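Local atomic coordinates of KLLA0E08119p (Kluyveromyces lactis, PDB entry 3VA7), a protein that acts as a biotin-dependent urea carboxylase, probably using ATP and hydrogencarbonate to make urea-1-carboxylate; this is the carboxylase part of a longer bifunctional enzyme. Residues A[488-493]-A[697-702]; A[608-613]-A[1038-1043]; A[512-517]-A[527-532]; A[743-748]-A[768-773]. All blocks are in the same frame, centred on the assembly; numbering follows the deposited sequence.

Contact 1 (A[488-493]-A[697-702]); sequences SVQDYP and SNRFGV. With BTI (5-(hexahydro-2-oxo-1H-thieno[3,4-D]imidazol-6-yl)pentanal), chain B.
Beside the biotin pocket of the carboxyltransferase domain, Gln-490 of strand 488-490 meets Arg-699, which sits in the tight hairpin turn between strands 691-698 and 701-705. The two side chains arrive from opposite directions, and the Gln-490 amide lies over one face of the Arg-699 guanidinium, off toward its rim, with the two planes 22° apart. The Gln-490 CD carbon is 3.8 Å from Arg-699 NH2. The arginine chain is extended at chi2 and bends at chi3 (48°), which turns the guanidinium to the amide. The turn is type I, from Asn-698 to Gly-701, and Gly-701 N bonds back to Asn-698 O at 2.8 Å. An Asx turn reinforces it: Phe-700 N donates to Asn-698 OD1 at 3.1 Å, the donor standing well above the carbonyl plane. On the biotin side, Gly-701 CA comes to 3.9 Å from C10 of the biotin group, where a side chain would collide with the ligand. Asp-749 forms a salt bridge with NE of Arg-699 and Glu-531 with its NH1, which also donates to Gly-507 O. Two carboxylates would thus largely balance the guanidinium charge, and together with the amide over one face probably restrict its turning.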
loop_
_atom_site.group_PDB
_atom_site.type_symbol
_atom_site.label_atom_id
_atom_site.label_comp_id
_atom_site.label_asym_id
_atom_site.label_seq_id
_atom_site.Cartn_x
_atom_site.Cartn_y
_atom_site.Cartn_z
ATOM N N SER A 488 6.692 -12.423 2.745
ATOM C CA SER A 488 6.541 -11.010 3.125
ATOM C C SER A 488 7.585 -10.516 4.112
ATOM O O SER A 488 7.914 -11.220 5.085
ATOM C CB SER A 488 5.173 -10.752 3.751
ATOM O OG SER A 488 4.881 -11.622 4.823
ATOM N N VAL A 489 8.085 -9.299 3.883
ATOM C CA VAL A 489 8.847 -8.614 4.883
ATOM C C VAL A 489 7.966 -8.360 6.072
ATOM O O VAL A 489 6.882 -7.842 5.894
ATOM C CB VAL A 489 9.241 -7.248 4.418
ATOM C CG1 VAL A 489 10.030 -6.505 5.548
ATOM C CG2 VAL A 489 10.004 -7.357 3.128
ATOM N N GLN A 490 8.424 -8.717 7.274
ATOM C CA GLN A 490 7.661 -8.482 8.516
ATOM C C GLN A 490 8.598 -7.984 9.575
ATOM O O GLN A 490 9.812 -8.227 9.430
ATOM C CB GLN A 490 6.979 -9.764 9.004
ATOM C CG GLN A 490 5.968 -10.311 8.047
ATOM C CD GLN A 490 4.754 -9.415 7.944
ATOM O OE1 GLN A 490 3.944 -9.582 7.029
ATOM N NE2 GLN A 490 4.619 -8.450 8.871
ATOM N N ASP A 491 8.075 -7.297 10.607
ATOM C CA ASP A 491 8.863 -6.995 11.810
ATOM C C ASP A 491 8.080 -7.137 13.106
ATOM O O ASP A 491 6.882 -7.386 13.070
ATOM C CB ASP A 491 9.592 -5.641 11.732
ATOM C CG ASP A 491 8.640 -4.433 11.690
ATOM O OD1 ASP A 491 7.446 -4.576 12.047
ATOM O OD2 ASP A 491 9.105 -3.323 11.306
ATOM N N TYR A 492 8.743 -6.986 14.259
ATOM C CA TYR A 492 8.137 -7.364 15.532
ATOM C C TYR A 492 8.438 -6.348 16.588
ATOM O O TYR A 492 9.627 -6.049 16.794
ATOM C CB TYR A 492 8.711 -8.687 16.013
ATOM C CG TYR A 492 8.129 -9.035 17.348
ATOM C CD1 TYR A 492 6.929 -9.752 17.425
ATOM C CD2 TYR A 492 8.748 -8.601 18.540
ATOM C CE1 TYR A 492 6.358 -10.044 18.639
ATOM C CE2 TYR A 492 8.202 -8.914 19.782
ATOM C CZ TYR A 492 7.012 -9.616 19.805
ATOM O OH TYR A 492 6.438 -9.900 20.983
ATOM N N PRO A 493 7.405 -5.866 17.336
ATOM C CA PRO A 493 6.032 -6.366 17.456
ATOM C C PRO A 493 5.092 -6.059 16.290
ATOM O O PRO A 493 3.978 -6.584 16.261
ATOM C CB PRO A 493 5.514 -5.692 18.726
ATOM C CG PRO A 493 6.379 -4.446 18.876
ATOM C CD PRO A 493 7.630 -4.661 18.183
ATOM N N SER A 697 -8.235 -20.323 5.717
ATOM C CA SER A 697 -7.507 -19.748 6.833
ATOM C C SER A 697 -6.370 -18.954 6.275
ATOM O O SER A 697 -5.804 -19.369 5.293
ATOM C CB SER A 697 -6.940 -20.837 7.736
ATOM O OG SER A 697 -7.955 -21.508 8.441
ATOM N N ASN A 698 -6.041 -17.814 6.865
ATOM C CA ASN A 698 -4.884 -17.019 6.416
ATOM C C ASN A 698 -4.541 -16.009 7.504
ATOM O O ASN A 698 -5.045 -16.131 8.625
ATOM C CB ASN A 698 -5.052 -16.335 5.047
ATOM C CG ASN A 698 -6.165 -15.299 5.021
ATOM O OD1 ASN A 698 -6.954 -15.158 5.952
ATOM N ND2 ASN A 698 -6.245 -14.571 3.928
ATOM N N ARG A 699 -3.716 -15.016 7.186
ATOM C CA ARG A 699 -3.322 -14.087 8.205
ATOM C C ARG A 699 -4.495 -13.259 8.751
ATOM O O ARG A 699 -4.378 -12.658 9.839
ATOM C CB ARG A 699 -2.190 -13.223 7.711
ATOM C CG ARG A 699 -0.880 -14.008 7.492
ATOM C CD ARG A 699 0.138 -13.129 6.706
ATOM N NE ARG A 699 0.233 -11.791 7.302
ATOM C CZ ARG A 699 1.104 -11.410 8.244
ATOM N NH1 ARG A 699 2.052 -12.244 8.698
ATOM N NH2 ARG A 699 1.062 -10.146 8.687
ATOM N N PHE A 700 -5.654 -13.272 8.089
ATOM C CA PHE A 700 -6.765 -12.521 8.667
ATOM C C PHE A 700 -7.296 -13.301 9.846
ATOM O O PHE A 700 -7.926 -12.715 10.756
ATOM C CB PHE A 700 -7.953 -12.204 7.696
ATOM C CG PHE A 700 -7.555 -11.679 6.337
ATOM C CD1 PHE A 700 -8.263 -12.069 5.215
ATOM C CD2 PHE A 700 -6.484 -10.823 6.175
ATOM C CE1 PHE A 700 -7.940 -11.592 3.957
ATOM C CE2 PHE A 700 -6.114 -10.360 4.892
ATOM C CZ PHE A 700 -6.847 -10.753 3.797
ATOM N N GLY A 701 -7.076 -14.619 9.835
ATOM C CA GLY A 701 -7.670 -15.475 10.830
ATOM C C GLY A 701 -7.761 -16.907 10.361
ATOM O O GLY A 701 -7.776 -17.178 9.175
ATOM N N VAL A 702 -7.836 -17.827 11.313
ATOM C CA VAL A 702 -7.752 -19.233 11.053
ATOM C C VAL A 702 -9.084 -19.833 11.368
ATOM O O VAL A 702 -9.509 -19.839 12.492
ATOM C CB VAL A 702 -6.573 -19.857 11.841
ATOM C CG1 VAL A 702 -6.647 -21.387 11.872
ATOM C CG2 VAL A 702 -5.226 -19.358 11.209
HETATM C C11 BTI B . -11.116 -15.188 7.726
HETATM O O11 BTI B . -12.178 -15.279 7.036
HETATM C C10 BTI B . -10.970 -14.351 9.032
HETATM C C9 BTI B . -12.255 -13.576 9.318
HETATM C C8 BTI B . -12.373 -12.968 10.709
HETATM C C7 BTI B . -13.810 -12.638 11.160
HETATM C C2 BTI B . -14.633 -11.846 10.165
HETATM S S1 BTI B . -13.912 -10.281 9.764
HETATM C C6 BTI B . -15.439 -9.558 9.279
HETATM C C5 BTI B . -16.554 -10.282 10.002
HETATM N N3 BTI B . -16.835 -9.390 11.097
HETATM C C3 BTI B . -16.450 -9.905 12.235
HETATM O O3 BTI B . -16.639 -9.316 13.398
HETATM N N2 BTI B . -15.899 -11.091 12.083
HETATM C C4 BTI B . -16.021 -11.539 10.702
#

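Contact 2 (A[608-613]-A[1038-1043]). With BTI (5-(hexahydro-2-oxo-1H-thieno[3,4-D]imidazol-6-yl)pentanal), chain B; URE (urea), chain C.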
loop_
_atom_site.group_PDB
_atom_site.type_symbol
_atom_site.label_atom_id
_atom_site.label_comp_id
_atom_site.label_asym_id
_atom_site.label_seq_id
_atom_site.Cartn_x
_atom_site.Cartn_y
_atom_site.Cartn_z
ATOM N N PHE A 608 1.193 -5.273 5.406
ATOM C CA PHE A 608 -0.236 -5.598 5.498
ATOM C C PHE A 608 -0.802 -5.673 4.090
ATOM O O PHE A 608 -1.179 -4.644 3.526
ATOM C CB PHE A 608 -0.981 -4.536 6.284
ATOM C CG PHE A 608 -2.454 -4.831 6.455
ATOM C CD1 PHE A 608 -2.908 -6.128 6.688
ATOM C CD2 PHE A 608 -3.381 -3.817 6.412
ATOM C CE1 PHE A 608 -4.299 -6.376 6.829
ATOM C CE2 PHE A 608 -4.752 -4.068 6.569
ATOM C CZ PHE A 608 -5.219 -5.340 6.758
ATOM N N ALA A 609 -0.858 -6.874 3.518
ATOM C CA ALA A 609 -1.075 -7.042 2.060
ATOM C C ALA A 609 -2.457 -6.535 1.682
ATOM O O ALA A 609 -2.598 -5.665 0.830
ATOM C CB ALA A 609 -0.884 -8.467 1.656
ATOM N N MET A 610 -3.462 -6.979 2.421
ATOM C CA MET A 610 -4.819 -6.443 2.256
ATOM C C MET A 610 -4.889 -4.938 2.026
ATOM O O MET A 610 -5.680 -4.490 1.188
ATOM C CB MET A 610 -5.735 -6.844 3.439
ATOM C CG MET A 610 -7.234 -6.925 3.083
ATOM S SD MET A 610 -8.217 -6.918 4.607
ATOM C CE MET A 610 -8.591 -5.224 4.383
ATOM N N GLY A 611 -4.086 -4.174 2.769
ATOM C CA GLY A 611 -4.086 -2.713 2.699
ATOM C C GLY A 611 -2.966 -2.118 1.823
ATOM O O GLY A 611 -2.761 -0.896 1.812
ATOM N N ASN A 612 -2.251 -2.964 1.081
ATOM C CA ASN A 612 -1.110 -2.526 0.258
ATOM C C ASN A 612 -0.194 -1.609 1.028
ATOM O O ASN A 612 0.242 -0.584 0.522
ATOM C CB ASN A 612 -1.555 -1.913 -1.070
ATOM C CG ASN A 612 -2.299 -2.928 -1.941
ATOM O OD1 ASN A 612 -1.681 -3.774 -2.578
ATOM N ND2 ASN A 612 -3.629 -2.869 -1.941
ATOM N N MET A 613 0.104 -2.017 2.255
ATOM C CA MET A 613 0.770 -1.196 3.221
ATOM C C MET A 613 2.066 -1.852 3.712
ATOM O O MET A 613 2.060 -2.999 4.134
ATOM C CB MET A 613 -0.139 -1.069 4.442
ATOM C CG MET A 613 -1.056 0.068 4.427
ATOM S SD MET A 613 -2.439 -0.197 5.559
ATOM C CE MET A 613 -1.646 -0.054 7.198
ATOM N N GLU A 1038 -9.894 -3.165 0.248
ATOM C CA GLU A 1038 -10.189 -4.067 -0.836
ATOM C C GLU A 1038 -9.883 -5.524 -0.412
ATOM O O GLU A 1038 -8.783 -5.822 0.011
ATOM C CB GLU A 1038 -9.328 -3.682 -2.036
ATOM C CG GLU A 1038 -9.307 -4.690 -3.188
ATOM C CD GLU A 1038 -10.689 -4.959 -3.791
ATOM O OE1 GLU A 1038 -10.931 -6.127 -4.099
ATOM O OE2 GLU A 1038 -11.543 -4.024 -3.936
ATOM N N GLY A 1039 -10.846 -6.435 -0.571
ATOM C CA GLY A 1039 -10.593 -7.836 -0.253
ATOM C C GLY A 1039 -10.712 -8.148 1.237
ATOM O O GLY A 1039 -9.928 -8.932 1.776
ATOM N N SER A 1040 -11.666 -7.540 1.929
ATOM C CA SER A 1040 -11.808 -7.867 3.347
ATOM C C SER A 1040 -12.982 -8.772 3.657
ATOM O O SER A 1040 -14.055 -8.641 3.054
ATOM C CB SER A 1040 -11.820 -6.617 4.276
ATOM O OG SER A 1040 -12.718 -5.640 3.815
ATOM N N PRO A 1041 -12.779 -9.685 4.604
ATOM C CA PRO A 1041 -13.871 -10.536 5.102
ATOM C C PRO A 1041 -14.914 -9.575 5.596
ATOM O O PRO A 1041 -14.589 -8.449 5.870
ATOM C CB PRO A 1041 -13.217 -11.279 6.261
ATOM C CG PRO A 1041 -11.721 -11.356 5.823
ATOM C CD PRO A 1041 -11.493 -9.982 5.260
ATOM N N GLY A 1042 -16.165 -9.966 5.656
ATOM C CA GLY A 1042 -17.192 -9.009 5.970
ATOM C C GLY A 1042 -18.426 -9.834 6.223
ATOM O O GLY A 1042 -18.567 -10.940 5.686
ATOM N N GLY A 1043 -19.339 -9.295 7.021
ATOM C CA GLY A 1043 -20.471 -10.056 7.475
ATOM C C GLY A 1043 -21.725 -9.232 7.357
ATOM O O GLY A 1043 -22.827 -9.777 7.517
HETATM C C11 BTI B . -11.116 -15.188 7.726
HETATM O O11 BTI B . -12.178 -15.279 7.036
HETATM C C10 BTI B . -10.970 -14.351 9.032
HETATM C C9 BTI B . -12.255 -13.576 9.318
HETATM C C8 BTI B . -12.373 -12.968 10.709
HETATM C C7 BTI B . -13.810 -12.638 11.160
HETATM C C2 BTI B . -14.633 -11.846 10.165
HETATM S S1 BTI B . -13.912 -10.281 9.764
HETATM C C6 BTI B . -15.439 -9.558 9.279
HETATM C C5 BTI B . -16.554 -10.282 10.002
HETATM N N3 BTI B . -16.835 -9.390 11.097
HETATM C C3 BTI B . -16.450 -9.905 12.235
HETATM O O3 BTI B . -16.639 -9.316 13.398
HETATM N N2 BTI B . -15.899 -11.091 12.083
HETATM C C4 BTI B . -16.021 -11.539 10.702
HETATM C C URE C . -18.386 -6.253 9.000
HETATM O O URE C . -18.279 -5.004 8.905
HETATM N N1 URE C . -18.378 -7.040 7.953
HETATM N N2 URE C . -18.540 -6.949 10.136
HETATM O O HOH W 1 -7.034 -2.104 0.415
#
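Met-610, whose thioether reaches across to Ser-1040, belongs to a turn folded round the flat ring of Phe-608. Over one face of that ring stands Gly-611 N, 3.7 Å above the plane and displaced toward the rim, while Met-613 SD lies in plane at the edge. With CG anti to its backbone N (chi1 -153°) and the next torsion extended, the Met-610 chain runs out past the backbone of Gly-1039 before bending at the sulfur. Its CG is 3.6 Å from Gly-1039 O, and its CE ends 3.5 Å from Ser-1040 CB. Phe-608 and Met-613 exchange backbone bonds in a G1 beta bulge, and this loop of subdomains A and B abuts a loop of subdomains C and D that lines both ligand pockets. An alanine in place of Met-610 would probably open a gap against Ser-1040 CB and leave that loop without its apolar backing. One water bridges the backbones, donating to Met-610 O at 2.9 Å and accepting from Glu-1038 N at 3.1 Å. Ser-1040 OG is hydrogen-bonded to Ala-1037 O. Further along, Pro-1041 CB packs 3.7 Å from the biotin sulfur S1, and Gly-1042 and Gly-1043 border the bound urea.

Contact 3 (A[512-517]-A[527-532])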
loop_
_atom_site.group_PDB
_atom_site.type_symbol
_atom_site.label_atom_id
_atom_site.label_comp_id
_atom_site.label_asym_id
_atom_site.label_seq_id
_atom_site.Cartn_x
_atom_site.Cartn_y
_atom_site.Cartn_z
ATOM N N TYR A 512 7.432 -16.235 17.857
ATOM C CA TYR A 512 8.614 -16.850 18.543
ATOM C C TYR A 512 9.770 -17.259 17.591
ATOM O O TYR A 512 10.935 -16.803 17.746
ATOM C CB TYR A 512 8.200 -17.995 19.511
ATOM C CG TYR A 512 9.301 -18.359 20.472
ATOM C CD1 TYR A 512 9.844 -17.407 21.331
ATOM C CD2 TYR A 512 9.856 -19.632 20.477
ATOM C CE1 TYR A 512 10.880 -17.719 22.174
ATOM C CE2 TYR A 512 10.916 -19.950 21.316
ATOM C CZ TYR A 512 11.418 -18.996 22.158
ATOM O OH TYR A 512 12.462 -19.303 22.989
ATOM N N SER A 513 9.446 -18.084 16.605
ATOM C CA SER A 513 10.389 -18.445 15.567
ATOM C C SER A 513 10.970 -17.212 14.906
ATOM O O SER A 513 12.179 -17.179 14.566
ATOM C CB SER A 513 9.720 -19.308 14.497
ATOM O OG SER A 513 8.964 -20.426 14.994
ATOM N N PHE A 514 10.129 -16.181 14.717
ATOM C CA PHE A 514 10.574 -14.990 14.003
ATOM C C PHE A 514 11.723 -14.387 14.807
ATOM O O PHE A 514 12.759 -14.004 14.255
ATOM C CB PHE A 514 9.438 -13.980 13.829
ATOM C CG PHE A 514 9.884 -12.652 13.224
ATOM C CD1 PHE A 514 9.766 -12.419 11.864
ATOM C CD2 PHE A 514 10.415 -11.631 14.040
ATOM C CE1 PHE A 514 10.208 -11.182 11.312
ATOM C CE2 PHE A 514 10.869 -10.383 13.508
ATOM C CZ PHE A 514 10.750 -10.156 12.127
ATOM N N ARG A 515 11.529 -14.301 16.123
ATOM C CA ARG A 515 12.496 -13.623 16.972
ATOM C C ARG A 515 13.704 -14.504 17.213
ATOM O O ARG A 515 14.813 -14.018 17.335
ATOM C CB ARG A 515 11.873 -13.219 18.290
ATOM C CG ARG A 515 10.657 -12.330 18.136
ATOM C CD ARG A 515 10.522 -11.456 19.306
ATOM N NE ARG A 515 9.842 -12.081 20.417
ATOM C CZ ARG A 515 10.062 -11.755 21.706
ATOM N NH1 ARG A 515 10.974 -10.823 22.052
ATOM N NH2 ARG A 515 9.393 -12.396 22.652
ATOM N N LEU A 516 13.496 -15.811 17.241
ATOM C CA LEU A 516 14.642 -16.708 17.254
ATOM C C LEU A 516 15.475 -16.418 16.020
ATOM O O LEU A 516 16.683 -16.184 16.143
ATOM C CB LEU A 516 14.223 -18.174 17.263
ATOM C CG LEU A 516 13.716 -18.800 18.563
ATOM C CD1 LEU A 516 13.030 -20.162 18.279
ATOM C CD2 LEU A 516 14.824 -18.943 19.614
ATOM N N ALA A 517 14.830 -16.443 14.842
ATOM C CA ALA A 517 15.571 -16.318 13.601
ATOM C C ALA A 517 16.379 -15.028 13.685
ATOM O O ALA A 517 17.617 -15.026 13.454
ATOM C CB ALA A 517 14.645 -16.343 12.377
ATOM N N SER A 527 14.644 -5.667 13.649
ATOM C CA SER A 527 15.087 -5.889 12.284
ATOM C C SER A 527 13.997 -6.595 11.504
ATOM O O SER A 527 13.294 -7.453 12.049
ATOM C CB SER A 527 16.342 -6.738 12.274
ATOM O OG SER A 527 17.479 -5.921 12.319
ATOM N N PRO A 528 13.832 -6.233 10.234
ATOM C CA PRO A 528 12.842 -6.982 9.494
ATOM C C PRO A 528 13.450 -8.222 8.845
ATOM O O PRO A 528 14.647 -8.232 8.518
ATOM C CB PRO A 528 12.394 -5.989 8.432
ATOM C CG PRO A 528 13.589 -5.208 8.198
ATOM C CD PRO A 528 14.271 -5.039 9.510
ATOM N N ALA A 529 12.590 -9.209 8.605
ATOM C CA ALA A 529 12.947 -10.554 8.204
ATOM C C ALA A 529 11.873 -11.033 7.239
ATOM O O ALA A 529 10.878 -10.342 7.079
ATOM C CB ALA A 529 12.978 -11.447 9.457
ATOM N N LEU A 530 12.038 -12.199 6.609
ATOM C CA LEU A 530 10.954 -12.712 5.753
ATOM C C LEU A 530 10.140 -13.806 6.418
ATOM O O LEU A 530 10.678 -14.741 7.002
ATOM C CB LEU A 530 11.468 -13.227 4.404
ATOM C CG LEU A 530 12.301 -12.275 3.507
ATOM C CD1 LEU A 530 12.881 -13.034 2.310
ATOM C CD2 LEU A 530 11.487 -11.020 3.082
ATOM N N GLU A 531 8.828 -13.677 6.343
ATOM C CA GLU A 531 7.943 -14.748 6.714
ATOM C C GLU A 531 7.693 -15.542 5.461
ATOM O O GLU A 531 7.184 -14.985 4.447
ATOM C CB GLU A 531 6.608 -14.202 7.218
ATOM C CG GLU A 531 5.564 -15.264 7.419
ATOM C CD GLU A 531 4.435 -14.762 8.277
ATOM O OE1 GLU A 531 3.335 -14.509 7.730
ATOM O OE2 GLU A 531 4.631 -14.608 9.507
ATOM N N ILE A 532 8.067 -16.827 5.533
ATOM C CA ILE A 532 7.744 -17.803 4.498
ATOM C C ILE A 532 6.536 -18.614 4.899
ATOM O O ILE A 532 6.507 -19.178 5.969
ATOM C CB ILE A 532 8.939 -18.740 4.227
ATOM C CG1 ILE A 532 9.904 -18.033 3.285
ATOM C CG2 ILE A 532 8.535 -20.070 3.553
ATOM C CD1 ILE A 532 11.210 -17.693 3.868
#
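Phe-514 leans out from helix 511-520 so that the far end of its ring meets the start of strand 529-533, where Ala-529 points its methyl back toward the helix. The approach of the methyl is oblique to the ring: Ala-529 CB lies 3.3 Å from Phe-514 CE1 and 3.7 Å from CZ, so it touches one corner of the aromatic. Ser-527 O comes from a different direction, at the ring edge and near the ring plane, 3.7 Å from Phe-514 CZ. Asn-518 ND2 also hydrogen-bonds to that carbonyl. The phenylalanine CG is anti to the backbone N (chi1 174°), which carries the end of the ring to Ala-529, although the first bond of the side chain does not head directly there. Replacing Phe-514 by an alanine would probably leave the Ala-529 methyl without its aromatic neighbour and open a gap between helix and strand. This is plain packing within subdomains A and B of the carboxyltransferase domain. Within the helix, Leu-516 CG rests over one face of the Tyr-512 ring. The alternation along the strand sends Leu-530 away from the helix, onto Val-489 and Leu-590. Strand 529-533 itself runs between strands 488-490 and 587-592 of an antiparallel sheet, with Ala-529 bonded through its backbone to Gln-490. The helix thus packs on this sheet through Phe-514 on Ala-529, and through Ser-513 and Ala-517 on Tyr-589, while Tyr-512 and Arg-515 lean against helix 786-802, the arginine in a salt bridge with Asp-797.

Contact 4 (A[743-748]-A[768-773]); sequences PVIITC and WKVGQL
Ile-745 projects from strand 742-746 toward Val-770, near the end of the short helix 767-770, and the two side chains meet tip to tip. From the Ile-745 CB two branches leave. The shorter ends at CG2, anti to the backbone N, and this methyl lies 4.0 Å from Val-770 CG1. The longer passes through CG1, beside the backbone N (chi1 -52°), and continues extended to CD1, which enters the notch between the two valine methyls, 3.9 Å from Val-770 CG1 and 4.1 Å from Val-770 CG2. To one side of the valine the same CD1 just reaches Leu-773 CD1 at 4.5 Å. Two residues along, Thr-747 adds its methyl: the threonine and valine side chains cross obliquely, with Thr-747 CG2 3.6 Å from Val-770 CG1. The valine CG1 is therefore touched by two residues of the strand segment. Thr-747 turns its other branch aside, and OG1 is hydrogen-bonded to Arg-699 O. The intervening residue, Ile-746, points to the opposite side and touches the biotin group, as does Val-744, a residue of its pocket. Strand 742-746 is thus a wall with two faces, one turned to the ligand and the other packed on the end of helix 767-770 and the turn after it. Leu-773 also leans on Trp-663 and Val-702. The chemistry is almost wholly that of buried methyl groups, which implies cohesion by shape and exclusion of water, while the one nearby hydroxyl is satisfied by a backbone carbonyl and probably holds the threonine methyl turned to the valine.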
loop_
_atom_site.group_PDB
_atom_site.type_symbol
_atom_site.label_atom_id
_atom_site.label_comp_id
_atom_site.label_asym_id
_atom_site.label_seq_id
_atom_site.Cartn_x
_atom_site.Cartn_y
_atom_site.Cartn_z
ATOM N N PRO A 743 -16.553 -20.615 14.237
ATOM C CA PRO A 743 -15.563 -19.737 14.846
ATOM C C PRO A 743 -14.301 -19.619 14.047
ATOM O O PRO A 743 -14.012 -20.449 13.222
ATOM C CB PRO A 743 -15.242 -20.430 16.171
ATOM C CG PRO A 743 -15.344 -21.939 15.809
ATOM C CD PRO A 743 -16.279 -22.038 14.558
ATOM N N VAL A 744 -13.530 -18.585 14.333
ATOM C CA VAL A 744 -12.312 -18.346 13.613
ATOM C C VAL A 744 -11.382 -17.645 14.568
ATOM O O VAL A 744 -11.823 -16.783 15.372
ATOM C CB VAL A 744 -12.571 -17.494 12.364
ATOM C CG1 VAL A 744 -13.527 -16.307 12.673
ATOM C CG2 VAL A 744 -11.280 -17.033 11.755
ATOM N N ILE A 745 -10.109 -18.010 14.516
ATOM C CA ILE A 745 -9.173 -17.346 15.358
ATOM C C ILE A 745 -8.614 -16.080 14.713
ATOM O O ILE A 745 -7.919 -16.160 13.713
ATOM C CB ILE A 745 -8.000 -18.248 15.751
ATOM C CG1 ILE A 745 -8.516 -19.583 16.332
ATOM C CG2 ILE A 745 -7.072 -17.491 16.764
ATOM C CD1 ILE A 745 -7.427 -20.603 16.349
ATOM N N ILE A 746 -8.861 -14.937 15.368
ATOM C CA ILE A 746 -8.367 -13.610 14.969
ATOM C C ILE A 746 -6.833 -13.507 15.080
ATOM O O ILE A 746 -6.283 -13.514 16.169
ATOM C CB ILE A 746 -9.084 -12.444 15.809
ATOM C CG1 ILE A 746 -10.611 -12.614 15.864
ATOM C CG2 ILE A 746 -8.773 -11.072 15.259
ATOM C CD1 ILE A 746 -11.186 -12.721 14.525
ATOM N N THR A 747 -6.132 -13.371 13.973
ATOM C CA THR A 747 -4.679 -13.355 14.050
ATOM C C THR A 747 -4.093 -11.985 13.662
ATOM O O THR A 747 -4.822 -11.016 13.541
ATOM C CB THR A 747 -4.132 -14.460 13.145
ATOM O OG1 THR A 747 -4.693 -14.281 11.793
ATOM C CG2 THR A 747 -4.476 -15.894 13.766
ATOM N N CYS A 748 -2.788 -11.889 13.432
ATOM C CA CYS A 748 -2.141 -10.564 13.305
ATOM C C CYS A 748 -2.540 -9.649 12.135
ATOM O O CYS A 748 -2.252 -8.468 12.180
ATOM C CB CYS A 748 -0.623 -10.678 13.386
ATOM S SG CYS A 748 0.048 -11.649 12.006
ATOM N N TRP A 768 1.697 -18.092 18.529
ATOM C CA TRP A 768 2.643 -18.692 17.603
ATOM C C TRP A 768 2.204 -20.048 17.121
ATOM O O TRP A 768 2.511 -20.404 16.025
ATOM C CB TRP A 768 4.029 -18.833 18.205
ATOM C CG TRP A 768 4.233 -20.114 19.034
ATOM C CD1 TRP A 768 4.053 -20.255 20.386
ATOM C CD2 TRP A 768 4.653 -21.406 18.549
ATOM N NE1 TRP A 768 4.327 -21.559 20.775
ATOM C CE2 TRP A 768 4.705 -22.282 19.674
ATOM C CE3 TRP A 768 4.987 -21.908 17.281
ATOM C CZ2 TRP A 768 5.095 -23.633 19.569
ATOM C CZ3 TRP A 768 5.351 -23.248 17.168
ATOM C CH2 TRP A 768 5.402 -24.099 18.318
ATOM N N LYS A 769 1.498 -20.803 17.947
ATOM C CA LYS A 769 0.982 -22.093 17.533
ATOM C C LYS A 769 0.036 -21.905 16.380
ATOM O O LYS A 769 0.105 -22.658 15.374
ATOM C CB LYS A 769 0.282 -22.846 18.678
ATOM C CG LYS A 769 1.252 -23.555 19.635
ATOM C CD LYS A 769 0.533 -24.061 20.890
ATOM C CE LYS A 769 1.567 -24.530 21.855
ATOM N NZ LYS A 769 1.076 -24.595 23.257
ATOM N N VAL A 770 -0.834 -20.896 16.515
ATOM C CA VAL A 770 -1.853 -20.612 15.509
ATOM C C VAL A 770 -1.182 -20.240 14.188
ATOM O O VAL A 770 -1.654 -20.622 13.121
ATOM C CB VAL A 770 -2.859 -19.553 16.011
ATOM C CG1 VAL A 770 -3.963 -19.290 14.985
ATOM C CG2 VAL A 770 -3.479 -20.049 17.299
ATOM N N GLY A 771 -0.040 -19.583 14.255
ATOM C CA GLY A 771 0.782 -19.389 13.042
ATOM C C GLY A 771 1.427 -20.629 12.391
ATOM O O GLY A 771 2.170 -20.515 11.409
ATOM N N GLN A 772 1.166 -21.808 12.925
ATOM C CA GLN A 772 1.791 -23.002 12.375
ATOM C C GLN A 772 0.742 -24.032 12.000
ATOM O O GLN A 772 1.066 -25.113 11.466
ATOM C CB GLN A 772 2.866 -23.574 13.339
ATOM C CG GLN A 772 4.138 -22.709 13.495
ATOM C CD GLN A 772 4.891 -22.545 12.190
ATOM O OE1 GLN A 772 4.561 -23.212 11.226
ATOM N NE2 GLN A 772 5.909 -21.654 12.143
ATOM N N LEU A 773 -0.519 -23.682 12.268
ATOM C CA LEU A 773 -1.647 -24.483 11.827
ATOM C C LEU A 773 -1.746 -24.568 10.268
ATOM O O LEU A 773 -1.333 -23.654 9.566
ATOM C CB LEU A 773 -2.935 -23.966 12.463
ATOM C CG LEU A 773 -3.090 -23.908 14.002
ATOM C CD1 LEU A 773 -4.507 -23.399 14.384
ATOM C CD2 LEU A 773 -2.794 -25.261 14.662
#

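In the fold
Following the chain from the N terminus, 488-493 opens contact 1, and before it closes at 697-702 the short helix-to-strand connection of contact 3 has already formed within that span. Contact 2 opens at 608-613, also inside the span, but closes only at 1038-1043, so contacts 1 and 2 cross, and contact 2 ties subdomains A and B to subdomains C and D. Contact 4 follows contact 1 in series and falls wholly within the long loop of contact 2. Contacts 1 and 3 share one antiparallel sheet, contacts 1 and 4 a separate mixed sheet, and Arg-699 joins the two by its salt bridge to Glu-531. Phe-700 packs against contact 2 beside the biotin.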